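Local coordinates for putative alpha-L-fucosidase (Bacteroides thetaiotaomicron, PDB 4H41) that probably acts as an alpha-L-fucosidase, hydrolysing terminal fucose from host glycans that this gut bacterium uses as a carbohydrate source, at the interface of chains A and B. Numbering follows the deposited sequence. Chains: chain A/B, putative alpha-L-fucosidase.

Contact 1: the interface of chains A and B. Residues chain A 21-24; chain B 52-53, 98-99.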
# COMPACT_ATOMS: atom_id res chain seq x y z
N GLU A 21 24.10 13.71 -10.05
CA GLU A 21 24.28 12.32 -9.65
C GLU A 21 24.87 12.32 -8.25
O GLU A 21 25.74 13.15 -8.00
CB GLU A 21 25.18 11.59 -10.64
CG GLU A 21 25.44 10.14 -10.25
CD GLU A 21 25.71 9.15 -11.37
OE1 GLU A 21 25.11 9.29 -12.46
OE2 GLU A 21 26.45 8.18 -11.12
N SER A 22 24.40 11.45 -7.33
CA SER A 22 24.95 11.47 -5.98
C SER A 22 26.42 11.07 -6.02
O SER A 22 26.84 10.28 -6.87
CB SER A 22 24.18 10.53 -5.04
OG SER A 22 22.77 10.64 -5.10
N LYS A 23 27.20 11.63 -5.09
CA LYS A 23 28.60 11.28 -4.94
C LYS A 23 28.62 10.03 -4.09
O LYS A 23 28.29 10.12 -2.92
CB LYS A 23 29.40 12.44 -4.30
CG LYS A 23 30.82 12.06 -3.82
CD LYS A 23 31.68 11.33 -4.86
CE LYS A 23 33.11 11.15 -4.39
NZ LYS A 23 33.21 10.31 -3.16
N LEU A 24 29.01 8.87 -4.65
CA LEU A 24 29.03 7.66 -3.83
C LEU A 24 30.27 7.67 -2.94
O LEU A 24 31.33 8.07 -3.38
CB LEU A 24 28.96 6.37 -4.66
CG LEU A 24 27.70 6.10 -5.50
CD1 LEU A 24 27.57 4.62 -5.79
CD2 LEU A 24 26.43 6.58 -4.84
N GLY B 52 18.15 9.82 -5.83
CA GLY B 52 19.52 10.28 -5.84
C GLY B 52 19.52 11.80 -5.76
O GLY B 52 18.48 12.43 -5.55
N GLU B 53 20.70 12.40 -5.91
CA GLU B 53 20.82 13.85 -5.79
C GLU B 53 19.96 14.59 -6.82
O GLU B 53 19.41 15.64 -6.50
CB GLU B 53 22.27 14.30 -5.91
CG GLU B 53 22.42 15.78 -5.57
CD GLU B 53 23.79 16.24 -5.14
OE1 GLU B 53 24.51 15.48 -4.46
OE2 GLU B 53 24.07 17.44 -5.35
N SER B 98 25.88 4.53 1.16
CA SER B 98 26.54 4.78 -0.11
C SER B 98 26.62 6.26 -0.42
O SER B 98 27.39 6.63 -1.29
CB SER B 98 25.86 4.06 -1.25
OG SER B 98 24.52 4.47 -1.40
N VAL B 99 25.83 7.10 0.25
CA VAL B 99 25.83 8.55 0.01
C VAL B 99 25.88 9.28 1.33
O VAL B 99 25.16 8.93 2.26
CB VAL B 99 24.56 8.96 -0.80
CG1 VAL B 99 24.48 10.48 -0.98
CG2 VAL B 99 24.50 8.26 -2.16
O HOH W 1 25.57 13.36 -3.31
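A:Ser22 turns its hydroxyl towards B:Glu53 because OG stands beside its own backbone N and opposite the carbonyl carbon (chi1 -47°). B:Val99 has CG2 beside its backbone N (CG1 at chi1 176°), which points this methyl at the chain A segment. The hydroxyl OG of A:Ser22 accepts a hydrogen bond from the backbone N of B:Glu53 at 2.8 Å. The bond is bent, with 138° at the hydrogen. B:Glu53 is the first residue of helix 53-65, so the serine hydroxyl may act much as an N-terminal cap, supplied by the other chain. The carboxylate of B:Glu53 works on a second path. Its OE1 lies 2.6 Å from a water O, and that water O lies 3.0 Å from the backbone N of A:Lys23. The extended glutamate chain carries the carboxylate out to this water. Apolar packing joins the rest. CG2 of B:Val99 touches CB of A:Ser22 at 3.7 Å and, at the same 3.7 Å, CD2 of A:Leu24. The side chains of A:Leu24 and B:Val99 are skewed to each other. Their backbones form an antiparallel beta bridge. This patch pins the N-terminal segment of chain A to a helix start and a loop of chain B, and would help hold the two copies together if the crystal pairing also forms in solution.

Contact 2: the interface of chains A and B. Residues chain A 283, 286, 325; chain B 47, 283-285, 322-323.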
# COMPACT_ATOMS: atom_id res chain seq x y z
N ILE A 283 4.04 -1.80 5.09
CA ILE A 283 3.31 -2.12 3.84
C ILE A 283 4.02 -3.36 3.31
O ILE A 283 5.21 -3.27 3.08
CB ILE A 283 3.31 -0.97 2.83
CG1 ILE A 283 2.55 0.27 3.39
CG2 ILE A 283 2.69 -1.43 1.50
CD1 ILE A 283 2.65 1.53 2.56
N LEU A 286 6.71 -3.12 -0.70
CA LEU A 286 7.14 -2.14 -1.69
C LEU A 286 8.64 -2.30 -1.95
O LEU A 286 9.30 -3.08 -1.25
CB LEU A 286 6.77 -0.72 -1.23
CG LEU A 286 5.28 -0.43 -1.31
CD1 LEU A 286 4.96 0.90 -0.67
CD2 LEU A 286 4.78 -0.44 -2.75
N GLN A 325 8.92 3.68 -6.90
CA GLN A 325 10.18 3.54 -6.17
C GLN A 325 11.08 2.49 -6.85
O GLN A 325 12.30 2.49 -6.65
CB GLN A 325 9.95 3.11 -4.69
CG GLN A 325 8.91 3.97 -3.94
CD GLN A 325 7.50 3.42 -4.05
OE1 GLN A 325 7.15 2.73 -5.02
NE2 GLN A 325 6.69 3.66 -3.05
N PRO B 47 8.40 3.39 3.21
CA PRO B 47 9.26 2.77 2.20
C PRO B 47 10.06 3.79 1.41
O PRO B 47 9.60 4.90 1.14
CB PRO B 47 8.28 2.00 1.32
CG PRO B 47 7.17 1.65 2.26
CD PRO B 47 7.01 2.87 3.11
N ILE B 283 -4.13 1.26 4.96
CA ILE B 283 -2.77 1.22 4.39
C ILE B 283 -1.99 2.23 5.21
O ILE B 283 -2.40 3.39 5.26
CB ILE B 283 -2.74 1.55 2.88
CG1 ILE B 283 -3.48 0.47 2.07
CG2 ILE B 283 -1.28 1.67 2.40
CD1 ILE B 283 -3.70 0.81 0.59
N ARG B 284 -0.90 1.82 5.87
CA ARG B 284 -0.10 2.71 6.70
C ARG B 284 1.20 3.00 5.99
O ARG B 284 2.10 2.18 6.08
CB ARG B 284 0.10 2.07 8.08
CG ARG B 284 -1.25 1.91 8.81
CD ARG B 284 -1.11 1.16 10.11
NE ARG B 284 -0.54 1.97 11.18
CZ ARG B 284 -1.18 2.90 11.89
NH1 ARG B 284 -2.46 3.20 11.62
NH2 ARG B 284 -0.55 3.54 12.86
N PHE B 285 1.34 4.11 5.24
CA PHE B 285 0.43 5.25 5.11
C PHE B 285 0.52 5.84 3.74
O PHE B 285 1.58 5.77 3.12
CB PHE B 285 0.81 6.37 6.12
CG PHE B 285 0.97 5.91 7.55
CD1 PHE B 285 -0.12 5.89 8.41
CD2 PHE B 285 2.21 5.58 8.06
CE1 PHE B 285 0.03 5.46 9.74
CE2 PHE B 285 2.36 5.16 9.38
CZ PHE B 285 1.27 5.14 10.22
N ALA B 322 6.13 8.78 -5.41
CA ALA B 322 5.57 7.53 -5.95
C ALA B 322 4.07 7.41 -5.64
O ALA B 322 3.36 6.65 -6.29
CB ALA B 322 6.32 6.33 -5.37
N TYR B 323 3.59 8.12 -4.59
CA TYR B 323 2.20 8.17 -4.22
C TYR B 323 1.61 9.34 -4.98
O TYR B 323 1.75 10.48 -4.55
CB TYR B 323 2.02 8.34 -2.69
CG TYR B 323 2.79 7.36 -1.83
CD1 TYR B 323 3.03 6.05 -2.27
CD2 TYR B 323 3.21 7.70 -0.55
CE1 TYR B 323 3.65 5.12 -1.45
CE2 TYR B 323 3.87 6.79 0.26
CZ TYR B 323 4.09 5.50 -0.19
OH TYR B 323 4.76 4.58 0.58
O HOH W 2 7.33 5.11 -0.60
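The side-chain amide of A:Gln325 has the methyl CB of B:Ala322 against one face, 3.4 Å from the amide carbon CD. The protein belongs to the DUF4434 family. At its nitrogen end the same amide meets the ring of B:Tyr323, with the two planes 82° apart. NE2 of A:Gln325 comes within 3.7 Å of CE1 of that ring. Within chain B, the guanidinium of B:Arg284 has CE1 of B:Phe285 over its centre, and the B:Phe285 ring has CB of B:Arg284 over its own. The peptide between these two residues is cis. The chain of A:Gln325 bends at its second torsion (chi2 91°), which turns the amide towards chain B. There NE2 reaches a water O at 2.9 Å, and this water also lies 2.9 Å from the backbone O of B:Pro47. A weak water contact to the phenol OH of B:Tyr323 accompanies it. Apolar side chains also meet here. CD1 of A:Leu286 lies 3.7 Å from CG of the B:Pro47 ring. A:Ile283 lays CG1 against a carbonyl oxygen, the backbone O of B:Arg284, at 3.3 Å. CD1 of A:Ile283 meets CG2 of B:Ile283 at 3.9 Å.

Contact 3: the interface of chains A and B. Residues chain A 249-250, 292, 294-295; chain B 81, 95-96.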
# COMPACT_ATOMS: atom_id res chain seq x y z
N TYR A 249 20.88 -7.55 8.43
CA TYR A 249 21.97 -7.23 7.49
C TYR A 249 23.37 -7.50 8.08
O TYR A 249 24.27 -7.81 7.31
CB TYR A 249 21.85 -5.78 6.99
CG TYR A 249 20.47 -5.52 6.44
CD1 TYR A 249 20.06 -6.06 5.22
CD2 TYR A 249 19.52 -4.84 7.19
CE1 TYR A 249 18.75 -5.90 4.76
CE2 TYR A 249 18.22 -4.67 6.74
CZ TYR A 249 17.83 -5.23 5.54
OH TYR A 249 16.52 -5.15 5.15
N ASP A 250 23.51 -7.56 9.40
CA ASP A 250 24.78 -7.90 10.05
C ASP A 250 24.93 -9.44 10.24
O ASP A 250 25.91 -9.90 10.82
CB ASP A 250 24.95 -7.16 11.39
CG ASP A 250 23.87 -7.40 12.41
OD1 ASP A 250 22.96 -8.18 12.12
OD2 ASP A 250 23.94 -6.79 13.50
N LYS A 292 20.20 -1.40 1.19
CA LYS A 292 19.95 -2.72 1.74
C LYS A 292 20.23 -3.79 0.66
O LYS A 292 20.91 -4.79 0.93
CB LYS A 292 18.55 -2.85 2.26
CG LYS A 292 18.24 -1.98 3.48
CD LYS A 292 16.76 -2.03 3.85
CE LYS A 292 16.41 -1.23 5.07
NZ LYS A 292 14.93 -1.27 5.34
N ARG A 294 22.19 -3.44 -1.98
CA ARG A 294 23.65 -3.35 -2.20
C ARG A 294 24.38 -4.18 -1.14
O ARG A 294 25.28 -4.94 -1.47
CB ARG A 294 24.10 -1.87 -2.15
CG ARG A 294 25.57 -1.70 -2.32
CD ARG A 294 26.07 -0.29 -2.13
NE ARG A 294 25.70 0.32 -0.87
CZ ARG A 294 26.29 0.16 0.31
NH1 ARG A 294 27.31 -0.68 0.45
NH2 ARG A 294 25.87 0.83 1.36
N MSE A 295 24.02 -4.02 0.13
CA MSE A 295 24.70 -4.80 1.17
C MSE A 295 24.56 -6.31 0.99
O MSE A 295 25.54 -7.08 1.18
CB MSE A 295 24.19 -4.39 2.56
CG MSE A 295 24.75 -3.09 2.98
SE MSE A 295 24.16 -2.65 4.78
CE MSE A 295 22.30 -2.69 4.70
N PHE B 81 21.80 1.82 10.78
CA PHE B 81 21.75 2.65 9.57
C PHE B 81 22.12 4.09 9.91
O PHE B 81 21.75 4.59 10.98
CB PHE B 81 20.38 2.57 8.90
CG PHE B 81 20.15 1.26 8.22
CD1 PHE B 81 20.62 1.04 6.93
CD2 PHE B 81 19.58 0.19 8.90
CE1 PHE B 81 20.50 -0.21 6.33
CE2 PHE B 81 19.38 -1.04 8.26
CZ PHE B 81 19.93 -1.26 7.02
N TYR B 95 26.48 0.49 9.62
CA TYR B 95 26.70 0.29 8.18
C TYR B 95 27.09 1.55 7.44
O TYR B 95 26.39 2.55 7.50
CB TYR B 95 25.42 -0.26 7.54
CG TYR B 95 24.80 -1.45 8.24
CD1 TYR B 95 25.59 -2.47 8.78
CD2 TYR B 95 23.43 -1.56 8.37
CE1 TYR B 95 25.02 -3.55 9.43
CE2 TYR B 95 22.85 -2.63 9.04
CZ TYR B 95 23.65 -3.61 9.59
OH TYR B 95 23.10 -4.71 10.22
N MSE B 96 28.18 1.48 6.67
CA MSE B 96 28.56 2.61 5.82
C MSE B 96 27.46 2.83 4.77
O MSE B 96 27.15 1.90 4.03
CB MSE B 96 29.91 2.29 5.12
CG MSE B 96 30.42 3.39 4.21
SE MSE B 96 31.08 4.89 5.21
CE MSE B 96 32.22 5.70 3.81
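A:Arg294 gives NH2 of its guanidinium to the backbone O of B:Met96, a hydrogen bond of 3.1 Å. The nitrogen lies in the carbonyl plane, while the oxygen is tilted 19° from the guanidinium plane. The arginine chain bends at its third torsion (chi3 54°) to bring NH2 round to this carbonyl. A close polar approach occurs at the short 3-10 helix 249-251. There the phenol OH of B:Tyr95 lies 3.0 Å from the backbone N of A:Asp250, but the N-H does not point at it. The carboxylate plane of A:Asp250 stands nearly at right angles to the phenol ring.

The apolar contacts centre on B:Phe81 and A:Met295, which is modelled as selenomethionine. The methyl CE of A:Met295 sits 3.5 Å from CE1 of B:Phe81. Its selenium passes across the B:Tyr95 side chain, 3.7 Å from CG. B:Phe81 turns its CZ edge to the face of the A:Tyr249 ring, near CD2 (CD2 of A:Tyr249 to CZ of B:Phe81 3.6 Å), and the two side chains cross at about a right angle. CB of A:Tyr249 also packs against CZ of B:Tyr95 at 3.8 Å. On the chain B side, CD2 of B:Tyr95 covers one face of B:Phe81, so each ring helps to position the other. The patch seats two aromatic residues of chain B against helix 290-302 and the 3-10 helix of chain A, probably steadying the packing of the two copies.

Contact 4: the interface of chains A and B. Residues chain A 325, 328-329, 332; chain B 49-52, 55.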
# COMPACT_ATOMS: atom_id res chain seq x y z
N GLN A 325 8.92 3.68 -6.90
CA GLN A 325 10.18 3.54 -6.17
C GLN A 325 11.08 2.49 -6.85
O GLN A 325 12.30 2.49 -6.65
CB GLN A 325 9.95 3.11 -4.69
CG GLN A 325 8.91 3.97 -3.94
CD GLN A 325 7.50 3.42 -4.05
OE1 GLN A 325 7.15 2.73 -5.02
NE2 GLN A 325 6.69 3.66 -3.05
N HIS A 328 13.14 4.13 -9.68
CA HIS A 328 14.27 4.83 -9.03
C HIS A 328 15.30 3.80 -8.55
O HIS A 328 16.50 4.03 -8.70
CB HIS A 328 13.76 5.70 -7.91
CG HIS A 328 12.91 6.85 -8.39
ND1 HIS A 328 13.41 7.77 -9.31
CD2 HIS A 328 11.65 7.20 -8.04
CE1 HIS A 328 12.43 8.66 -9.50
NE2 HIS A 328 11.34 8.34 -8.79
N LEU A 329 14.87 2.66 -8.02
CA LEU A 329 15.81 1.60 -7.60
C LEU A 329 16.65 1.15 -8.80
O LEU A 329 17.84 0.94 -8.68
CB LEU A 329 15.09 0.40 -7.03
CG LEU A 329 15.94 -0.79 -6.54
CD1 LEU A 329 17.04 -0.35 -5.61
CD2 LEU A 329 15.08 -1.81 -5.80
N ARG A 332 19.37 3.72 -9.34
CA ARG A 332 20.46 3.62 -8.33
C ARG A 332 21.33 2.37 -8.61
O ARG A 332 22.55 2.41 -8.46
CB ARG A 332 19.90 3.53 -6.91
CG ARG A 332 19.01 4.70 -6.46
CD ARG A 332 19.72 6.04 -6.30
NE ARG A 332 20.06 6.68 -7.58
CZ ARG A 332 19.21 7.23 -8.45
NH1 ARG A 332 17.91 7.24 -8.20
NH2 ARG A 332 19.66 7.76 -9.57
N GLN B 49 12.11 5.83 -1.41
CA GLN B 49 11.80 6.14 -2.83
C GLN B 49 13.00 5.95 -3.76
O GLN B 49 12.82 6.06 -4.94
CB GLN B 49 11.23 7.55 -3.00
CG GLN B 49 9.93 7.72 -2.19
CD GLN B 49 9.11 8.85 -2.71
OE1 GLN B 49 8.46 8.71 -3.72
NE2 GLN B 49 9.13 9.98 -2.04
N ASN B 50 14.18 5.68 -3.22
CA ASN B 50 15.41 5.37 -3.98
C ASN B 50 15.84 6.57 -4.84
O ASN B 50 16.39 6.42 -5.92
CB ASN B 50 15.23 4.10 -4.82
CG ASN B 50 15.23 2.91 -3.90
OD1 ASN B 50 16.22 2.71 -3.20
ND2 ASN B 50 14.19 2.07 -3.95
N TRP B 51 15.65 7.75 -4.29
CA TRP B 51 16.07 8.97 -4.96
C TRP B 51 17.56 9.20 -4.81
O TRP B 51 18.15 8.82 -3.79
CB TRP B 51 15.33 10.18 -4.36
CG TRP B 51 13.90 10.29 -4.71
CD1 TRP B 51 13.17 9.48 -5.54
CD2 TRP B 51 13.00 11.30 -4.24
NE1 TRP B 51 11.86 9.91 -5.58
CE2 TRP B 51 11.75 11.07 -4.84
CE3 TRP B 51 13.16 12.41 -3.41
CZ2 TRP B 51 10.62 11.85 -4.55
CZ3 TRP B 51 12.05 13.20 -3.13
CH2 TRP B 51 10.80 12.91 -3.71
N GLY B 52 18.15 9.82 -5.83
CA GLY B 52 19.52 10.28 -5.84
C GLY B 52 19.52 11.80 -5.76
O GLY B 52 18.48 12.43 -5.55
N GLU B 55 16.96 13.79 -8.05
CA GLU B 55 15.59 13.78 -7.55
C GLU B 55 15.45 14.67 -6.33
O GLU B 55 14.45 15.40 -6.21
CB GLU B 55 15.18 12.35 -7.19
CG GLU B 55 15.00 11.44 -8.40
CD GLU B 55 16.27 10.95 -9.05
OE1 GLU B 55 17.29 10.83 -8.34
OE2 GLU B 55 16.24 10.65 -10.27
O HOH W 3 18.50 9.70 -11.43
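B:Asn50 has a left-handed backbone (phi 64°, psi 37°), and its carbonyl oxygen faces helix 325-337 of chain A. NH1 of A:Arg332 gives this backbone O a hydrogen bond of 2.9 Å. The oxygen lies at the edge of the guanidinium, in its plane, and the nitrogen lies in the carbonyl plane. Bends at the second and third torsions of A:Arg332 fold its chain back so that NH1 can do this. The backbone N of B:Gly52 lies over one face of the guanidinium, towards its rim. NH1 also makes a loose salt bridge to OE1 of B:Glu55 at 3.6 Å. A water adds to this pairing: its O lies 2.9 Å from NH2 of A:Arg332 and 2.7 Å from OE2 of B:Glu55. Inside chain B, the backbone N of B:Gly52 donates to OE1 of B:Glu55 at 2.8 Å, which helps fix the carboxylate.

A:His328 and B:Trp51 meet edge to face, their planes 79° apart. CD1 of the tryptophan stands over the centre of the imidazole, 3.7 Å from CD2 of A:His328. Both side chains point the same way. The B:Glu55 chain passes the imidazole in the opposite direction. CB of B:Asn50 packs against CA of A:Leu329 at 3.8 Å. The amide of B:Asn50 makes a weak bond to the backbone O of A:Gln325. This contact docks the chain B loop and the start of its helix 53-65 onto the chain A C-terminal helix, and may help align the two copies.

The four contacts spread over one face between chains A and B. Contacts 1 and 4 are neighbours: their C-alpha centres are about 10 Å apart, they share B:Gly52, and both use the start of chain B helix 53-65. Contacts 2 and 4 lie about 14 Å apart and share A:Gln325, the first residue of helix 325-337. Contact 3 stands about 16 Å from contact 1 and 17 Å from contact 4. The longest span, about 23 Å, separates contacts 1 and 2. Such separated points would limit rocking between the copies, but the structure alone does not show that this assembly is the biological one.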